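Contact-dependent inhibitor A (Escherichia coli NC101, PDB 5I4Q) is the toxin domain of a contact-dependent growth inhibition effector, probably delivered into neighbouring bacteria to stop their growth and neutralised by a cognate immunity protein. Local coordinates at residues 22-26 with 27-31. Sequence-based numbering, arbitrary orientation.
Sequences MKFSK and SYYEK
S25 and Y28 meet through a capping bond. S25 OG accepts from Y28 N at 3.2 Å, and the bond is fairly straight. The hydroxyl sits between the backbone N and the carbonyl carbon of its own residue (chi1 80°), which turns it to the start of the helix. S25 OG also lies 3.4 Å from Y28 CB. Two backbone bonds open the helix. Y29 N donates to S25 O at 2.9 Å and E30 N to K26 O at 3.2 Å.

This is a strand-to-helix junction with S25 as N-cap. Strand 22-25 is an outer strand of a three-stranded antiparallel sheet, with K23 also backbone-bonded to G81 and V83. Helix 26-34 follows, and the axes of strand 22-25 and segment 27-31 are nearly perpendicular (88°).

K26, the residue after the cap, forms an i to i+4 salt bridge with E30. K26 NZ reaches E30 OE1 at 3.1 Å, on the syn side and 22° out of the carboxylate plane. The lysine chain runs extended as far as CE and bends only at its last torsion, bringing NZ to the carboxylate. The other oxygen, OE2, is hydrogen-bonded to Y17 of strand 16-19, so both carboxylate oxygens have partners.

Apolar contacts centre on F24. Y28 CD2 meets the edge of the F24 ring, near its plane, 3.9 Å from F24 CD2. F24 CB packs on Y29 CB, also at 3.9 Å. F41 of helix 40-48 meets the F24 ring edge-to-face. Beyond the junction, Y28 OH bonds to I86 N, while Y29 OH bonds to an acidic side chain and to the backbone of a chain of a different protein.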
HETATM    1  N   MSE A  22      33.695 -18.711  -5.341  1.00 59.60           N
HETATM    2  CA  MSE A  22      32.303 -18.785  -5.774  1.00 55.47           C
HETATM    3  C   MSE A  22      32.154 -18.209  -7.159  1.00 53.06           C
HETATM    4  O   MSE A  22      32.920 -17.329  -7.580  1.00 48.57           O
HETATM    5  CB  MSE A  22      31.423 -17.982  -4.847  1.00 59.54           C
HETATM    6  CG  MSE A  22      31.311 -18.569  -3.443  1.00 69.15           C
HETATM    7 SE   MSE A  22      30.369 -17.295  -2.237  0.90 79.95          SE
HETATM    8  CE  MSE A  22      31.791 -15.966  -1.873  1.00 73.64           C
ATOM      9  N   LYS A  23      31.130 -18.656  -7.887  1.00 52.84           N
ATOM     10  CA  LYS A  23      30.840 -18.016  -9.144  1.00 48.40           C
ATOM     11  C   LYS A  23      29.377 -18.048  -9.492  1.00 44.39           C
ATOM     12  O   LYS A  23      28.644 -18.940  -9.083  1.00 42.63           O
ATOM     13  CB  LYS A  23      31.725 -18.582 -10.269  1.00 52.35           C
ATOM     14  CG  LYS A  23      31.208 -19.809 -10.976  1.00 56.64           C
ATOM     15  CD  LYS A  23      32.234 -20.278 -12.020  1.00 61.70           C
ATOM     16  CE  LYS A  23      31.868 -21.647 -12.608  1.00 65.49           C
ATOM     17  NZ  LYS A  23      32.931 -22.214 -13.494  1.00 69.87           N
ATOM     18  N   PHE A  24      28.980 -17.014 -10.237  1.00 42.17           N
ATOM     19  CA  PHE A  24      27.640 -16.815 -10.782  1.00 42.38           C
ATOM     20  C   PHE A  24      27.715 -16.559 -12.283  1.00 41.56           C
ATOM     21  O   PHE A  24      28.554 -15.780 -12.712  1.00 44.69           O
ATOM     22  CB  PHE A  24      26.996 -15.554 -10.190  1.00 37.67           C
ATOM     23  CG  PHE A  24      26.458 -15.731  -8.800  1.00 39.26           C
ATOM     24  CD1 PHE A  24      27.292 -15.614  -7.688  1.00 39.26           C
ATOM     25  CD2 PHE A  24      25.112 -15.967  -8.589  1.00 36.60           C
ATOM     26  CE1 PHE A  24      26.792 -15.766  -6.403  1.00 38.45           C
ATOM     27  CE2 PHE A  24      24.614 -16.113  -7.329  1.00 35.81           C
ATOM     28  CZ  PHE A  24      25.448 -16.018  -6.222  1.00 37.89           C
ATOM     29  N   SER A  25      26.813 -17.127 -13.072  1.00 42.95           N
ATOM     30  CA  SER A  25      26.720 -16.681 -14.494  1.00 46.55           C
ATOM     31  C   SER A  25      26.425 -15.168 -14.581  1.00 45.52           C
ATOM     32  O   SER A  25      25.829 -14.566 -13.673  1.00 41.65           O
ATOM     33  CB  SER A  25      25.685 -17.461 -15.290  1.00 45.67           C
ATOM     34  OG  SER A  25      24.390 -16.987 -15.051  1.00 48.24           O
ATOM     35  N   LYS A  26      26.864 -14.578 -15.674  1.00 46.17           N
ATOM     36  CA  LYS A  26      26.659 -13.180 -15.938  1.00 49.31           C
ATOM     37  C   LYS A  26      25.208 -12.795 -15.746  1.00 46.79           C
ATOM     38  O   LYS A  26      24.905 -11.821 -15.076  1.00 44.53           O
ATOM     39  CB  LYS A  26      27.085 -12.833 -17.383  1.00 55.47           C
ATOM     40  CG  LYS A  26      27.110 -11.337 -17.714  1.00 60.16           C
ATOM     41  CD  LYS A  26      27.120 -11.061 -19.223  1.00 66.64           C
ATOM     42  CE  LYS A  26      27.008  -9.569 -19.543  1.00 69.39           C
ATOM     43  NZ  LYS A  26      25.607  -9.068 -19.463  1.00 70.18           N
ATOM     44  N   SER A  27      24.303 -13.510 -16.382  1.00 44.93           N
ATOM     45  CA  SER A  27      22.935 -13.019 -16.408  1.00 46.98           C
ATOM     46  C   SER A  27      22.295 -13.279 -15.053  1.00 42.60           C
ATOM     47  O   SER A  27      21.555 -12.436 -14.576  1.00 41.58           O
ATOM     48  CB  SER A  27      22.119 -13.649 -17.545  1.00 49.31           C
ATOM     49  OG  SER A  27      22.048 -15.047 -17.339  1.00 55.90           O
ATOM     50  N   TYR A  28      22.602 -14.407 -14.412  1.00 40.00           N
ATOM     51  CA  TYR A  28      21.943 -14.681 -13.141  1.00 39.33           C
ATOM     52  C   TYR A  28      22.388 -13.640 -12.104  1.00 39.12           C
ATOM     53  O   TYR A  28      21.559 -13.049 -11.408  1.00 38.57           O
ATOM     54  CB  TYR A  28      22.159 -16.116 -12.659  1.00 38.65           C
ATOM     55  CG  TYR A  28      21.299 -16.487 -11.493  1.00 35.75           C
ATOM     56  CD1 TYR A  28      19.914 -16.270 -11.522  1.00 38.37           C
ATOM     57  CD2 TYR A  28      21.836 -17.087 -10.388  1.00 35.83           C
ATOM     58  CE1 TYR A  28      19.098 -16.599 -10.441  1.00 39.55           C
ATOM     59  CE2 TYR A  28      21.048 -17.411  -9.287  1.00 38.15           C
ATOM     60  CZ  TYR A  28      19.684 -17.181  -9.308  1.00 40.87           C
ATOM     61  OH  TYR A  28      18.927 -17.514  -8.204  1.00 44.34           O
ATOM     62  N   TYR A  29      23.682 -13.331 -12.108  1.00 38.09           N
ATOM     63  CA  TYR A  29      24.221 -12.321 -11.220  1.00 37.96           C
ATOM     64  C   TYR A  29      23.491 -10.989 -11.373  1.00 37.90           C
ATOM     65  O   TYR A  29      23.061 -10.383 -10.390  1.00 36.56           O
ATOM     66  CB  TYR A  29      25.717 -12.134 -11.472  1.00 37.85           C
ATOM     67  CG  TYR A  29      26.372 -11.146 -10.534  1.00 37.29           C
ATOM     68  CD1 TYR A  29      26.705 -11.499  -9.254  1.00 37.02           C
ATOM     69  CD2 TYR A  29      26.669  -9.861 -10.949  1.00 40.05           C
ATOM     70  CE1 TYR A  29      27.321 -10.603  -8.391  1.00 37.13           C
ATOM     71  CE2 TYR A  29      27.308  -8.948 -10.089  1.00 41.95           C
ATOM     72  CZ  TYR A  29      27.649  -9.324  -8.820  1.00 38.39           C
ATOM     73  OH  TYR A  29      28.276  -8.408  -7.954  1.00 41.62           O
ATOM     74  N   GLU A  30      23.318 -10.562 -12.599  1.00 38.27           N
ATOM     75  CA  GLU A  30      22.716  -9.251 -12.838  1.00 41.13           C
ATOM     76  C   GLU A  30      21.242  -9.251 -12.493  1.00 40.65           C
ATOM     77  O   GLU A  30      20.693  -8.229 -12.020  1.00 40.61           O
ATOM     78  CB  GLU A  30      22.986  -8.831 -14.296  1.00 42.25           C
ATOM     79  CG  GLU A  30      24.484  -8.624 -14.467  1.00 47.97           C
ATOM     80  CD  GLU A  30      24.962  -8.387 -15.905  1.00 56.79           C
ATOM     81  OE1 GLU A  30      24.133  -8.420 -16.819  1.00 58.27           O
ATOM     82  OE2 GLU A  30      26.193  -8.175 -16.102  1.00 61.56           O
ATOM     83  N   LYS A  31      20.611 -10.407 -12.707  1.00 40.30           N
ATOM     84  CA  LYS A  31      19.186 -10.554 -12.466  1.00 40.11           C
ATOM     85  C   LYS A  31      18.887 -10.381 -10.982  1.00 37.28           C
ATOM     86  O   LYS A  31      17.948  -9.751 -10.621  1.00 36.16           O
ATOM     87  CB  LYS A  31      18.734 -11.935 -12.900  1.00 42.50           C
ATOM     88  CG  LYS A  31      17.221 -12.131 -12.898  1.00 46.74           C
ATOM     89  CD  LYS A  31      16.864 -13.620 -13.056  1.00 49.92           C
ATOM     90  CE  LYS A  31      15.371 -13.811 -12.868  1.00 55.99           C
ATOM     91  NZ  LYS A  31      14.816 -15.099 -13.354  1.00 62.98           N
TER